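Local atomic coordinates of VP2 (Primate bocaparvovirus 1, PDB entry 7L0Y), a protein that self-assembles into the T=1 icosahedral capsid of human bocavirus 1, a shell of 60 copies of the capsid protein. Residues A[292-301]-A[311-321]. Sequence-based numbering, arbitrary orientation.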
loop_
_atom_site.group_PDB
_atom_site.type_symbol
_atom_site.label_atom_id
_atom_site.label_comp_id
_atom_site.label_asym_id
_atom_site.label_seq_id
_atom_site.Cartn_x
_atom_site.Cartn_y
_atom_site.Cartn_z
ATOM N N ASP A 292 -117.211 13.231 34.895
ATOM C CA ASP A 292 -115.932 12.736 35.382
ATOM C C ASP A 292 -116.113 12.390 36.852
ATOM O O ASP A 292 -116.298 13.275 37.690
ATOM C CB ASP A 292 -114.837 13.775 35.165
ATOM C CG ASP A 292 -113.478 13.295 35.615
ATOM O OD1 ASP A 292 -113.030 12.225 35.162
ATOM O OD2 ASP A 292 -112.828 14.015 36.389
ATOM N N THR A 293 -116.073 11.098 37.157
ATOM C CA THR A 293 -116.570 10.575 38.418
ATOM C C THR A 293 -115.475 10.338 39.445
ATOM O O THR A 293 -115.783 9.936 40.567
ATOM C CB THR A 293 -117.334 9.278 38.168
ATOM O OG1 THR A 293 -116.440 8.305 37.618
ATOM C CG2 THR A 293 -118.446 9.522 37.178
ATOM N N ALA A 294 -114.220 10.583 39.095
ATOM C CA ALA A 294 -113.121 10.120 39.927
ATOM C C ALA A 294 -113.254 10.658 41.350
ATOM O O ALA A 294 -113.741 11.774 41.549
ATOM C CB ALA A 294 -111.781 10.538 39.331
ATOM N N PRO A 295 -112.848 9.885 42.355
ATOM C CA PRO A 295 -113.051 10.320 43.743
ATOM C C PRO A 295 -112.254 11.550 44.117
ATOM O O PRO A 295 -112.692 12.327 44.971
ATOM C CB PRO A 295 -112.616 9.090 44.548
ATOM C CG PRO A 295 -111.675 8.390 43.670
ATOM C CD PRO A 295 -112.196 8.570 42.286
ATOM N N PHE A 296 -111.092 11.751 43.513
ATOM C CA PHE A 296 -110.315 12.964 43.698
ATOM C C PHE A 296 -110.265 13.728 42.391
ATOM O O PHE A 296 -110.076 13.139 41.326
ATOM C CB PHE A 296 -108.905 12.658 44.188
ATOM C CG PHE A 296 -108.864 12.172 45.590
ATOM C CD1 PHE A 296 -108.893 13.067 46.634
ATOM C CD2 PHE A 296 -108.817 10.825 45.868
ATOM C CE1 PHE A 296 -108.863 12.634 47.923
ATOM C CE2 PHE A 296 -108.790 10.384 47.161
ATOM C CZ PHE A 296 -108.812 11.290 48.193
ATOM N N MET A 297 -110.436 15.034 42.481
ATOM C CA MET A 297 -110.441 15.906 41.323
ATOM C C MET A 297 -109.271 16.866 41.459
ATOM O O MET A 297 -109.209 17.638 42.420
ATOM C CB MET A 297 -111.764 16.657 41.230
ATOM C CG MET A 297 -111.986 17.314 39.913
ATOM S SD MET A 297 -112.151 16.064 38.634
ATOM C CE MET A 297 -113.678 15.280 39.135
ATOM N N VAL A 298 -108.347 16.810 40.509
ATOM C CA VAL A 298 -107.129 17.609 40.549
ATOM C C VAL A 298 -107.343 18.811 39.647
ATOM O O VAL A 298 -107.285 18.690 38.421
ATOM C CB VAL A 298 -105.913 16.787 40.091
ATOM C CG1 VAL A 298 -104.678 17.648 40.010
ATOM C CG2 VAL A 298 -105.685 15.608 41.016
ATOM N N CYS A 299 -107.540 19.975 40.250
ATOM C CA CYS A 299 -107.958 21.164 39.530
ATOM C C CYS A 299 -106.880 22.229 39.615
ATOM O O CYS A 299 -106.101 22.281 40.568
ATOM C CB CYS A 299 -109.273 21.721 40.085
ATOM S SG CYS A 299 -110.692 20.617 39.943
ATOM N N THR A 300 -106.823 23.068 38.585
ATOM C CA THR A 300 -106.046 24.302 38.616
ATOM C C THR A 300 -107.041 25.419 38.342
ATOM O O THR A 300 -107.560 25.536 37.231
ATOM C CB THR A 300 -104.910 24.294 37.598
ATOM O OG1 THR A 300 -105.448 24.170 36.279
ATOM C CG2 THR A 300 -103.979 23.132 37.857
ATOM N N ASN A 301 -107.333 26.218 39.357
ATOM C CA ASN A 301 -108.167 27.392 39.154
ATOM C C ASN A 301 -107.389 28.647 39.511
ATOM O O ASN A 301 -107.174 28.918 40.702
ATOM C CB ASN A 301 -109.444 27.300 39.983
ATOM C CG ASN A 301 -110.447 28.353 39.603
ATOM O OD1 ASN A 301 -110.465 28.828 38.472
ATOM N ND2 ASN A 301 -111.295 28.724 40.542
ATOM N N ALA A 311 -117.169 19.617 40.057
ATOM C CA ALA A 311 -115.847 19.851 39.499
ATOM C C ALA A 311 -115.918 20.678 38.223
ATOM O O ALA A 311 -114.880 21.155 37.762
ATOM C CB ALA A 311 -115.062 18.557 39.218
ATOM N N ALA A 312 -117.107 20.878 37.644
ATOM C CA ALA A 312 -117.277 21.593 36.387
ATOM C C ALA A 312 -116.312 21.050 35.345
ATOM O O ALA A 312 -116.105 19.836 35.249
ATOM C CB ALA A 312 -117.072 23.096 36.581
ATOM N N GLY A 313 -115.700 21.946 34.576
ATOM C CA GLY A 313 -114.620 21.530 33.704
ATOM C C GLY A 313 -113.266 21.746 34.347
ATOM O O GLY A 313 -112.229 21.471 33.739
ATOM N N PHE A 314 -113.257 22.250 35.577
ATOM C CA PHE A 314 -112.004 22.418 36.293
ATOM C C PHE A 314 -111.391 21.061 36.575
ATOM O O PHE A 314 -112.045 20.167 37.122
ATOM C CB PHE A 314 -112.216 23.163 37.608
ATOM C CG PHE A 314 -112.751 24.551 37.448
ATOM C CD1 PHE A 314 -111.921 25.583 37.063
ATOM C CD2 PHE A 314 -114.074 24.834 37.730
ATOM C CE1 PHE A 314 -112.406 26.864 36.925
ATOM C CE2 PHE A 314 -114.561 26.117 37.605
ATOM C CZ PHE A 314 -113.726 27.132 37.199
ATOM N N GLY A 315 -110.145 20.904 36.186
ATOM C CA GLY A 315 -109.385 19.771 36.634
ATOM C C GLY A 315 -109.771 18.431 36.038
ATOM O O GLY A 315 -110.743 18.273 35.304
ATOM N N SER A 316 -108.955 17.445 36.392
ATOM C CA SER A 316 -109.105 16.081 35.919
ATOM C C SER A 316 -109.178 15.169 37.131
ATOM O O SER A 316 -108.770 15.535 38.234
ATOM C CB SER A 316 -107.946 15.686 35.000
ATOM O OG SER A 316 -108.056 14.344 34.567
ATOM N N GLY A 317 -109.703 13.965 36.917
ATOM C CA GLY A 317 -109.866 13.016 37.995
ATOM C C GLY A 317 -108.597 12.237 38.269
ATOM O O GLY A 317 -107.860 11.885 37.345
ATOM N N PHE A 318 -108.352 11.955 39.543
ATOM C CA PHE A 318 -107.176 11.207 39.966
ATOM C C PHE A 318 -107.644 9.809 40.350
ATOM O O PHE A 318 -108.268 9.603 41.389
ATOM C CB PHE A 318 -106.483 11.914 41.120
ATOM C CG PHE A 318 -105.260 11.216 41.605
ATOM C CD1 PHE A 318 -104.044 11.420 40.985
ATOM C CD2 PHE A 318 -105.326 10.340 42.668
ATOM C CE1 PHE A 318 -102.921 10.777 41.428
ATOM C CE2 PHE A 318 -104.208 9.693 43.109
ATOM C CZ PHE A 318 -103.002 9.912 42.490
ATOM N N ASP A 319 -107.342 8.840 39.498
ATOM C CA ASP A 319 -107.782 7.479 39.744
ATOM C C ASP A 319 -106.775 6.485 39.176
ATOM O O ASP A 319 -106.213 6.723 38.111
ATOM C CB ASP A 319 -109.161 7.279 39.123
ATOM C CG ASP A 319 -109.750 5.932 39.427
ATOM O OD1 ASP A 319 -110.079 5.680 40.606
ATOM O OD2 ASP A 319 -109.898 5.124 38.486
ATOM N N PRO A 320 -106.548 5.360 39.870
ATOM C CA PRO A 320 -107.050 5.012 41.203
ATOM C C PRO A 320 -106.350 5.772 42.323
ATOM O O PRO A 320 -105.148 5.990 42.266
ATOM C CB PRO A 320 -106.765 3.516 41.298
ATOM C CG PRO A 320 -105.582 3.318 40.439
ATOM C CD PRO A 320 -105.709 4.290 39.308
ATOM N N PRO A 321 -107.110 6.195 43.314
ATOM C CA PRO A 321 -106.531 6.958 44.426
ATOM C C PRO A 321 -105.734 6.127 45.420
ATOM O O PRO A 321 -104.843 6.646 46.094
ATOM C CB PRO A 321 -107.768 7.564 45.089
ATOM C CG PRO A 321 -108.823 6.567 44.834
ATOM C CD PRO A 321 -108.546 5.947 43.506
#
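Ser-316 O takes a nearly straight 2.6 Å bond from Val-298 N. The same oxygen meets the CA-H of Met-297 more weakly, and Met-297 SD lies 3.4 Å from it. Val-298 O accepts the N-H of Ser-316. Two residues along each strand, Phe-318 N donates to Phe-296 O at 2.7 Å. Gly-317 faces Met-297 in a non-hydrogen-bonded pair, and its CA packs against the CB of Ala-294.

With CG anti to the backbone N (chi1 -166°), Met-297 sets CG 3.4 Å from the CB of Ala-311, which opens a type II' turn. Bends at chi2 and chi3 carry CE back to the same methyl. Val-298 CG2 rests on the CB of Phe-318.

The strands form a small antiparallel sheet, joined by a long connection holding that turn but no helix or further strand. In sequence they lie between strands 215-232 and 424-429, consistent with the long GH loop of the parvovirus jelly roll. Strand 296-300 also pairs antiparallel with a strand of a neighbouring subunit, extending the sheet across the interface.

At one end, Pro-321 CB meets the ring edge of Phe-296, 3.5 Å from CD2, and its CG packs on Pro-295. At the other, Cys-299 SG lies against the CB of Phe-314. Asn-301 OD1 lies 3.2 Å from CE1 of the Phe-314 ring, its amide plane turned 56° from the ring. Asp-319 OD2 forms salt bridges to Arg-285 and to Arg-248 of the neighbouring subunit.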